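Local coordinates for glutathione S-transferase family protein (Pseudomonas putida, PDB 3LXZ) that probably catalyses the conjugation of reduced glutathione to a wide range of hydrophobic electrophiles, at residues 89-101 and 134-148. Residues are numbered along the deposited sequence; the frame is centred on the assembly and turned at random.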
ATOM      1  N   LYS A  89     -14.138   0.497  -3.607  1.00 16.39           N
ATOM      2  CA  LYS A  89     -14.387   0.612  -2.166  1.00 16.79           C
ATOM      3  C   LYS A  89     -13.796  -0.568  -1.392  1.00 16.18           C
ATOM      4  O   LYS A  89     -13.215  -0.365  -0.328  1.00 16.10           O
ATOM      5  CB  LYS A  89     -15.890   0.765  -1.856  1.00 17.83           C
ATOM      6  CG  LYS A  89     -16.422   2.161  -2.139  1.00 21.05           C
ATOM      7  CD  LYS A  89     -15.739   3.247  -1.260  1.00 25.77           C
ATOM      8  CE  LYS A  89     -16.025   3.062   0.200  1.00 27.16           C
ATOM      9  NZ  LYS A  89     -15.745   4.332   0.965  1.00 27.35           N
ATOM     10  N   VAL A  90     -13.888  -1.774  -1.946  1.00 15.14           N
ATOM     11  CA  VAL A  90     -13.196  -2.945  -1.337  1.00 15.08           C
ATOM     12  C   VAL A  90     -11.704  -2.675  -1.283  1.00 15.00           C
ATOM     13  O   VAL A  90     -11.044  -2.880  -0.241  1.00 14.35           O
ATOM     14  CB  VAL A  90     -13.417  -4.213  -2.131  1.00 14.69           C
ATOM     15  CG1 VAL A  90     -12.464  -5.347  -1.654  1.00 15.45           C
ATOM     16  CG2 VAL A  90     -14.869  -4.659  -1.972  1.00 17.83           C
ATOM     17  N   ARG A  91     -11.158  -2.225  -2.412  1.00 14.05           N
ATOM     18  CA  ARG A  91      -9.714  -1.959  -2.477  1.00 15.23           C
ATOM     19  C   ARG A  91      -9.240  -0.836  -1.567  1.00 15.34           C
ATOM     20  O   ARG A  91      -8.143  -0.923  -0.997  1.00 14.72           O
ATOM     21  CB  ARG A  91      -9.275  -1.738  -3.911  1.00 15.64           C
ATOM     22  CG  ARG A  91      -9.362  -3.047  -4.706  1.00 16.11           C
ATOM     23  CD  ARG A  91      -9.228  -2.850  -6.196  1.00 18.84           C
ATOM     24  NE  ARG A  91      -9.144  -4.132  -6.867  1.00 17.41           N
ATOM     25  CZ  ARG A  91      -9.900  -4.510  -7.901  1.00 17.42           C
ATOM     26  NH1 ARG A  91     -10.806  -3.702  -8.419  1.00 18.52           N
ATOM     27  NH2 ARG A  91      -9.737  -5.718  -8.415  1.00 21.47           N
ATOM     28  N   GLU A  92     -10.046   0.222  -1.451  1.00 14.96           N
ATOM     29  CA  GLU A  92      -9.799   1.290  -0.444  1.00 14.94           C
ATOM     30  C   GLU A  92      -9.741   0.731   0.991  1.00 15.17           C
ATOM     31  O   GLU A  92      -8.788   0.976   1.746  1.00 14.10           O
ATOM     32  CB  GLU A  92     -10.834   2.408  -0.569  1.00 15.52           C
ATOM     33  CG  GLU A  92     -10.611   3.589   0.365  1.00 16.11           C
ATOM     34  CD  GLU A  92     -11.862   4.449   0.504  1.00 21.46           C
ATOM     35  OE1 GLU A  92     -12.987   3.883   0.627  1.00 22.42           O
ATOM     36  OE2 GLU A  92     -11.726   5.701   0.495  1.00 21.46           O
ATOM     37  N   LEU A  93     -10.762  -0.025   1.379  1.00 13.92           N
ATOM     38  CA  LEU A  93     -10.732  -0.679   2.680  1.00 15.06           C
ATOM     39  C   LEU A  93      -9.552  -1.647   2.903  1.00 14.14           C
ATOM     40  O   LEU A  93      -8.895  -1.621   3.971  1.00 14.10           O
ATOM     41  CB  LEU A  93     -12.083  -1.401   2.914  1.00 15.28           C
ATOM     42  CG  LEU A  93     -13.226  -0.414   3.220  1.00 18.04           C
ATOM     43  CD1 LEU A  93     -14.606  -1.071   2.972  1.00 16.49           C
ATOM     44  CD2 LEU A  93     -13.179   0.136   4.646  1.00 17.06           C
ATOM     45  N   LEU A  94      -9.265  -2.493   1.912  1.00 13.86           N
ATOM     46  CA  LEU A  94      -8.103  -3.378   2.001  1.00 14.38           C
ATOM     47  C   LEU A  94      -6.805  -2.569   2.219  1.00 14.88           C
ATOM     48  O   LEU A  94      -5.992  -2.900   3.096  1.00 15.52           O
ATOM     49  CB  LEU A  94      -7.969  -4.252   0.748  1.00 14.39           C
ATOM     50  CG  LEU A  94      -6.868  -5.340   0.769  1.00 16.70           C
ATOM     51  CD1 LEU A  94      -7.279  -6.388  -0.242  1.00 16.12           C
ATOM     52  CD2 LEU A  94      -5.458  -4.795   0.357  1.00 16.01           C
ATOM     53  N   LYS A  95      -6.629  -1.512   1.433  1.00 14.34           N
ATOM     54  CA  LYS A  95      -5.445  -0.641   1.554  1.00 15.13           C
ATOM     55  C   LYS A  95      -5.352   0.017   2.931  1.00 14.78           C
ATOM     56  O   LYS A  95      -4.243   0.126   3.513  1.00 15.55           O
ATOM     57  CB  LYS A  95      -5.459   0.478   0.510  1.00 15.00           C
ATOM     58  CG  LYS A  95      -4.102   1.166   0.357  1.00 15.73           C
ATOM     59  CD  LYS A  95      -4.101   2.162  -0.772  1.00 20.27           C
ATOM     60  CE  LYS A  95      -2.703   2.901  -0.865  1.00 20.12           C
ATOM     61  NZ  LYS A  95      -1.776   2.064  -1.666  1.00 24.68           N
ATOM     62  N   GLU A  96      -6.482   0.490   3.434  1.00 14.97           N
ATOM     63  CA  GLU A  96      -6.489   1.131   4.749  1.00 15.15           C
ATOM     64  C   GLU A  96      -6.083   0.155   5.842  1.00 15.35           C
ATOM     65  O   GLU A  96      -5.375   0.514   6.784  1.00 15.73           O
ATOM     66  CB  GLU A  96      -7.853   1.744   5.091  1.00 15.06           C
ATOM     67  CG  GLU A  96      -8.124   2.983   4.259  1.00 16.74           C
ATOM     68  CD  GLU A  96      -9.571   3.444   4.189  1.00 20.87           C
ATOM     69  OE1 GLU A  96     -10.561   2.716   4.550  1.00 20.62           O
ATOM     70  OE2 GLU A  96      -9.693   4.599   3.735  1.00 22.28           O
ATOM     71  N   ILE A  97      -6.580  -1.071   5.763  1.00 15.12           N
ATOM     72  CA  ILE A  97      -6.238  -2.041   6.788  1.00 15.16           C
ATOM     73  C   ILE A  97      -4.747  -2.344   6.715  1.00 14.50           C
ATOM     74  O   ILE A  97      -4.052  -2.354   7.726  1.00 14.78           O
ATOM     75  CB  ILE A  97      -7.105  -3.318   6.713  1.00 14.56           C
ATOM     76  CG1 ILE A  97      -8.560  -2.993   7.013  1.00 14.45           C
ATOM     77  CG2 ILE A  97      -6.609  -4.321   7.740  1.00 15.60           C
ATOM     78  CD1 ILE A  97      -9.536  -4.099   6.471  1.00 18.13           C
ATOM     79  N   GLU A  98      -4.244  -2.537   5.506  1.00 15.29           N
ATOM     80  CA  GLU A  98      -2.823  -2.780   5.315  1.00 15.88           C
ATOM     81  C   GLU A  98      -1.955  -1.642   5.847  1.00 15.59           C
ATOM     82  O   GLU A  98      -1.108  -1.886   6.687  1.00 15.28           O
ATOM     83  CB  GLU A  98      -2.492  -3.087   3.841  1.00 15.31           C
ATOM     84  CG  GLU A  98      -1.000  -3.363   3.576  1.00 16.71           C
ATOM     85  CD  GLU A  98      -0.726  -3.742   2.132  1.00 21.36           C
ATOM     86  OE1 GLU A  98      -1.696  -4.024   1.379  1.00 19.42           O
ATOM     87  OE2 GLU A  98       0.473  -3.746   1.744  1.00 23.49           O
ATOM     88  N   LEU A  99      -2.163  -0.411   5.365  1.00 14.78           N
ATOM     89  CA  LEU A  99      -1.218   0.659   5.678  1.00 14.87           C
ATOM     90  C   LEU A  99      -1.441   1.190   7.091  1.00 14.35           C
ATOM     91  O   LEU A  99      -0.505   1.698   7.707  1.00 14.40           O
ATOM     92  CB  LEU A  99      -1.411   1.842   4.707  1.00 15.64           C
ATOM     93  CG  LEU A  99      -0.615   1.805   3.391  1.00 20.21           C
ATOM     94  CD1 LEU A  99      -0.894   0.566   2.655  1.00 25.50           C
ATOM     95  CD2 LEU A  99      -0.859   3.040   2.502  1.00 22.58           C
ATOM     96  N   TYR A 100      -2.666   1.101   7.595  1.00 13.54           N
ATOM     97  CA  TYR A 100      -2.969   1.834   8.831  1.00 13.72           C
ATOM     98  C   TYR A 100      -3.233   0.947  10.013  1.00 13.73           C
ATOM     99  O   TYR A 100      -3.358   1.447  11.156  1.00 15.08           O
ATOM    100  CB  TYR A 100      -4.116   2.855   8.643  1.00 13.30           C
ATOM    101  CG  TYR A 100      -3.882   3.715   7.426  1.00 14.21           C
ATOM    102  CD1 TYR A 100      -2.674   4.392   7.263  1.00 13.68           C
ATOM    103  CD2 TYR A 100      -4.832   3.783   6.426  1.00 14.85           C
ATOM    104  CE1 TYR A 100      -2.419   5.155   6.106  1.00 16.15           C
ATOM    105  CE2 TYR A 100      -4.613   4.530   5.277  1.00 16.12           C
ATOM    106  CZ  TYR A 100      -3.399   5.210   5.124  1.00 15.73           C
ATOM    107  OH  TYR A 100      -3.220   5.941   3.973  1.00 18.19           O
ATOM    108  N   ILE A 101      -3.261  -0.360   9.777  1.00 13.51           N
ATOM    109  CA  ILE A 101      -3.403  -1.337  10.881  1.00 13.18           C
ATOM    110  C   ILE A 101      -2.278  -2.353  10.831  1.00 13.27           C
ATOM    111  O   ILE A 101      -1.487  -2.436  11.766  1.00 14.70           O
ATOM    112  CB  ILE A 101      -4.793  -1.997  10.934  1.00 12.47           C
ATOM    113  CG1 ILE A 101      -5.852  -0.923  11.253  1.00 14.39           C
ATOM    114  CG2 ILE A 101      -4.787  -3.143  11.964  1.00 12.81           C
ATOM    115  CD1 ILE A 101      -7.253  -1.463  11.433  1.00 14.10           C
ATOM    116  N   PHE A 134      -7.675   1.994  13.384  1.00 16.69           N
ATOM    117  CA  PHE A 134      -8.927   1.405  13.870  1.00 15.90           C
ATOM    118  C   PHE A 134     -10.093   2.396  13.761  1.00 16.61           C
ATOM    119  O   PHE A 134     -11.211   1.985  13.420  1.00 15.94           O
ATOM    120  CB  PHE A 134      -8.768   0.853  15.300  1.00 17.09           C
ATOM    121  CG  PHE A 134      -8.211  -0.536  15.326  1.00 15.78           C
ATOM    122  CD1 PHE A 134      -9.019  -1.614  14.975  1.00 16.21           C
ATOM    123  CD2 PHE A 134      -6.882  -0.778  15.655  1.00 18.04           C
ATOM    124  CE1 PHE A 134      -8.513  -2.936  14.959  1.00 16.28           C
ATOM    125  CE2 PHE A 134      -6.372  -2.118  15.667  1.00 19.22           C
ATOM    126  CZ  PHE A 134      -7.191  -3.186  15.306  1.00 18.79           C
ATOM    127  N   ALA A 135      -9.826   3.673  14.021  1.00 17.15           N
ATOM    128  CA  ALA A 135     -10.850   4.727  13.846  1.00 17.30           C
ATOM    129  C   ALA A 135     -11.313   4.806  12.393  1.00 16.52           C
ATOM    130  O   ALA A 135     -12.523   4.877  12.131  1.00 16.61           O
ATOM    131  CB  ALA A 135     -10.335   6.091  14.320  1.00 17.68           C
ATOM    132  N   THR A 136     -10.341   4.785  11.464  1.00 16.56           N
ATOM    133  CA  THR A 136     -10.601   4.763  10.009  1.00 15.65           C
ATOM    134  C   THR A 136     -11.458   3.581   9.583  1.00 15.81           C
ATOM    135  O   THR A 136     -12.419   3.711   8.816  1.00 14.57           O
ATOM    136  CB  THR A 136      -9.285   4.781   9.237  1.00 16.65           C
ATOM    137  OG1 THR A 136      -8.604   6.018   9.471  1.00 17.81           O
ATOM    138  CG2 THR A 136      -9.485   4.562   7.706  1.00 17.22           C
ATOM    139  N   LEU A 137     -11.114   2.407  10.092  1.00 15.67           N
ATOM    140  CA  LEU A 137     -11.878   1.198   9.768  1.00 16.37           C
ATOM    141  C   LEU A 137     -13.325   1.276  10.270  1.00 16.31           C
ATOM    142  O   LEU A 137     -14.272   0.847   9.574  1.00 16.37           O
ATOM    143  CB  LEU A 137     -11.144  -0.057  10.302  1.00 15.30           C
ATOM    144  CG  LEU A 137     -11.768  -1.415   9.981  1.00 17.18           C
ATOM    145  CD1 LEU A 137     -11.970  -1.604   8.479  1.00 17.47           C
ATOM    146  CD2 LEU A 137     -10.956  -2.580  10.606  1.00 15.50           C
ATOM    147  N   LYS A 138     -13.506   1.852  11.446  1.00 16.94           N
ATOM    148  CA  LYS A 138     -14.842   1.958  12.023  1.00 18.35           C
ATOM    149  C   LYS A 138     -15.704   2.922  11.229  1.00 19.25           C
ATOM    150  O   LYS A 138     -16.890   2.662  11.002  1.00 18.95           O
ATOM    151  CB  LYS A 138     -14.784   2.429  13.478  1.00 18.63           C
ATOM    152  CG  LYS A 138     -16.183   2.433  14.148  1.00 21.46           C
ATOM    153  CD  LYS A 138     -16.175   3.315  15.396  1.00 27.54           C
ATOM    154  CE  LYS A 138     -15.172   2.757  16.330  1.00 29.55           C
ATOM    155  NZ  LYS A 138     -15.549   1.364  16.685  1.00 32.79           N
ATOM    156  N   ARG A 139     -15.082   4.027  10.803  1.00 19.10           N
ATOM    157  CA  ARG A 139     -15.757   5.077  10.060  1.00 19.78           C
ATOM    158  C   ARG A 139     -16.104   4.641   8.642  1.00 19.97           C
ATOM    159  O   ARG A 139     -17.192   4.953   8.136  1.00 20.09           O
ATOM    160  CB  ARG A 139     -14.842   6.307  10.105  1.00 20.44           C
ATOM    161  CG  ARG A 139     -15.042   7.466   9.190  1.00 24.03           C
ATOM    162  CD  ARG A 139     -13.897   8.459   9.420  1.00 25.45           C
ATOM    163  NE  ARG A 139     -13.707   8.791  10.839  1.00 25.84           N
ATOM    164  CZ  ARG A 139     -12.572   8.675  11.556  1.00 23.70           C
ATOM    165  NH1 ARG A 139     -11.435   8.238  11.036  1.00 21.91           N
ATOM    166  NH2 ARG A 139     -12.575   9.020  12.843  1.00 24.16           N
ATOM    167  N   ASN A 140     -15.189   3.922   8.001  1.00 20.09           N
ATOM    168  CA  ASN A 140     -15.323   3.601   6.573  1.00 19.81           C
ATOM    169  C   ASN A 140     -15.904   2.236   6.278  1.00 19.59           C
ATOM    170  O   ASN A 140     -16.497   2.039   5.213  1.00 19.92           O
ATOM    171  CB  ASN A 140     -13.963   3.782   5.864  1.00 20.27           C
ATOM    172  CG  ASN A 140     -14.099   3.946   4.371  1.00 20.17           C
ATOM    173  OD1 ASN A 140     -15.002   4.609   3.897  1.00 21.61           O
ATOM    174  ND2 ASN A 140     -13.192   3.364   3.625  1.00 20.67           N
ATOM    175  N   GLY A 141     -15.749   1.299   7.218  1.00 20.30           N
ATOM    176  CA  GLY A 141     -16.217  -0.085   7.044  1.00 18.53           C
ATOM    177  C   GLY A 141     -17.721  -0.173   7.170  1.00 18.73           C
ATOM    178  O   GLY A 141     -18.328   0.594   7.908  1.00 19.40           O
ATOM    179  N   ARG A 142     -18.344  -1.067   6.414  1.00 18.35           N
ATOM    180  CA  ARG A 142     -19.790  -1.256   6.515  1.00 18.56           C
ATOM    181  C   ARG A 142     -20.150  -2.293   7.580  1.00 18.10           C
ATOM    182  O   ARG A 142     -21.085  -2.093   8.357  1.00 18.18           O
ATOM    183  CB  ARG A 142     -20.374  -1.677   5.168  1.00 18.86           C
ATOM    184  CG  ARG A 142     -20.634  -0.540   4.168  1.00 23.68           C
ATOM    185  CD  ARG A 142     -19.386   0.256   3.823  1.00 32.57           C
ATOM    186  NE  ARG A 142     -19.578   1.009   2.581  1.00 39.23           N
ATOM    187  CZ  ARG A 142     -19.025   2.178   2.273  1.00 40.69           C
ATOM    188  NH1 ARG A 142     -18.188   2.819   3.114  1.00 39.31           N
ATOM    189  NH2 ARG A 142     -19.328   2.708   1.094  1.00 43.07           N
ATOM    190  N   PHE A 143     -19.390  -3.379   7.623  1.00 17.69           N
ATOM    191  CA  PHE A 143     -19.591  -4.457   8.599  1.00 18.00           C
ATOM    192  C   PHE A 143     -21.019  -4.969   8.574  1.00 18.23           C
ATOM    193  O   PHE A 143     -21.754  -4.890   9.564  1.00 18.93           O
ATOM    194  CB  PHE A 143     -19.187  -3.999   9.990  1.00 16.89           C
ATOM    195  CG  PHE A 143     -17.732  -3.806  10.138  1.00 18.77           C
ATOM    196  CD1 PHE A 143     -16.904  -4.898  10.302  1.00 17.44           C
ATOM    197  CD2 PHE A 143     -17.169  -2.517  10.061  1.00 19.61           C
ATOM    198  CE1 PHE A 143     -15.527  -4.724  10.431  1.00 20.89           C
ATOM    199  CE2 PHE A 143     -15.823  -2.320  10.193  1.00 19.47           C
ATOM    200  CZ  PHE A 143     -14.981  -3.429  10.375  1.00 19.63           C
ATOM    201  N   ALA A 144     -21.408  -5.506   7.435  1.00 17.63           N
ATOM    202  CA  ALA A 144     -22.805  -5.831   7.217  1.00 19.08           C
ATOM    203  C   ALA A 144     -23.039  -7.280   6.813  1.00 18.59           C
ATOM    204  O   ALA A 144     -23.940  -7.540   6.046  1.00 19.78           O
ATOM    205  CB  ALA A 144     -23.422  -4.866   6.155  1.00 20.52           C
ATOM    206  N   PRO A 145     -22.319  -8.242   7.409  1.00 17.47           N
ATOM    207  CA  PRO A 145     -21.357  -8.225   8.524  1.00 16.97           C
ATOM    208  C   PRO A 145     -19.913  -7.998   8.086  1.00 17.23           C
ATOM    209  O   PRO A 145     -19.054  -7.669   8.915  1.00 18.21           O
ATOM    210  CB  PRO A 145     -21.479  -9.629   9.107  1.00 17.36           C
ATOM    211  CG  PRO A 145     -21.828 -10.467   7.896  1.00 16.83           C
ATOM    212  CD  PRO A 145     -22.748  -9.611   7.083  1.00 18.13           C
ATOM    213  N   TYR A 146     -19.664  -8.202   6.798  1.00 17.76           N
ATOM    214  CA  TYR A 146     -18.314  -8.121   6.241  1.00 17.74           C
ATOM    215  C   TYR A 146     -17.820  -6.686   6.093  1.00 17.07           C
ATOM    216  O   TYR A 146     -18.605  -5.724   6.162  1.00 16.53           O
ATOM    217  CB  TYR A 146     -18.265  -8.856   4.892  1.00 17.96           C
ATOM    218  CG  TYR A 146     -18.733 -10.271   4.987  1.00 19.46           C
ATOM    219  CD1 TYR A 146     -17.854 -11.276   5.354  1.00 18.94           C
ATOM    220  CD2 TYR A 146     -20.058 -10.618   4.698  1.00 20.52           C
ATOM    221  CE1 TYR A 146     -18.279 -12.600   5.452  1.00 23.61           C
ATOM    222  CE2 TYR A 146     -20.479 -11.949   4.786  1.00 23.35           C
ATOM    223  CZ  TYR A 146     -19.583 -12.920   5.175  1.00 21.64           C
ATOM    224  OH  TYR A 146     -19.966 -14.243   5.264  1.00 25.91           O
ATOM    225  N   VAL A 147     -16.515  -6.545   5.890  1.00 16.54           N
ATOM    226  CA  VAL A 147     -15.905  -5.230   5.884  1.00 17.45           C
ATOM    227  C   VAL A 147     -16.613  -4.242   4.971  1.00 18.00           C
ATOM    228  O   VAL A 147     -16.977  -3.133   5.414  1.00 18.82           O
ATOM    229  CB  VAL A 147     -14.367  -5.241   5.597  1.00 16.59           C
ATOM    230  CG1 VAL A 147     -13.839  -3.808   5.557  1.00 17.92           C
ATOM    231  CG2 VAL A 147     -13.631  -6.002   6.681  1.00 16.63           C
ATOM    232  N   ALA A 148     -16.853  -4.665   3.728  1.00 18.13           N
ATOM    233  CA  ALA A 148     -17.296  -3.749   2.699  1.00 18.61           C
ATOM    234  C   ALA A 148     -18.777  -3.827   2.495  1.00 19.81           C
ATOM    235  O   ALA A 148     -19.327  -3.047   1.711  1.00 19.84           O
ATOM    236  CB  ALA A 148     -16.565  -4.053   1.371  1.00 19.15           C
TER
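Asn-140 reaches across from the last turn of helix 134-140 as a knob among Lys-89, Glu-92, Leu-93 and Glu-96, and an amide suits the place because it both gives and accepts. With CG anti to the backbone N (chi1 -160°), Asn-140 ND2 is carried between two carboxylates: it meets Glu-92 OE1 at 3.0 Å from above the carboxylate plane, almost straight, and Glu-96 OE1 at 2.9 Å on the syn side. Asn-140 OD1 takes Lys-89 NZ on a lone pair at 3.0 Å, and Lys-89 NZ also forms a salt bridge with Glu-92 OE1 (2.8 Å), on the syn lone pair of that carboxylate oxygen. Glu-92 OE2 turns to Ser-61 of the second subunit. Replacing Asn-140 with alanine would remove the amide, which is likely to leave Glu-92 OE1 and Glu-96 OE1 without their shared N-H donor and to cost Lys-89 NZ one of its two acceptors. Segments 89-101 and 134-140 run antiparallel (164°), parts of helices 84-106 and 120-140 in the all-helical C-terminal domain of the GST fold. Beside the polar cluster, branched Leu-93 spreads over the turn after the helix, Leu-93 CD1 lying 3.8 Å from Val-147 CG1 and CD2 against the Asn-140 amide. Farther along, Leu-137 CD1 packs on Ile-97, while Ile-101 CD1 sits over the face of the Phe-134 ring, 3.9 Å from its centroid, in a CH-pi contact.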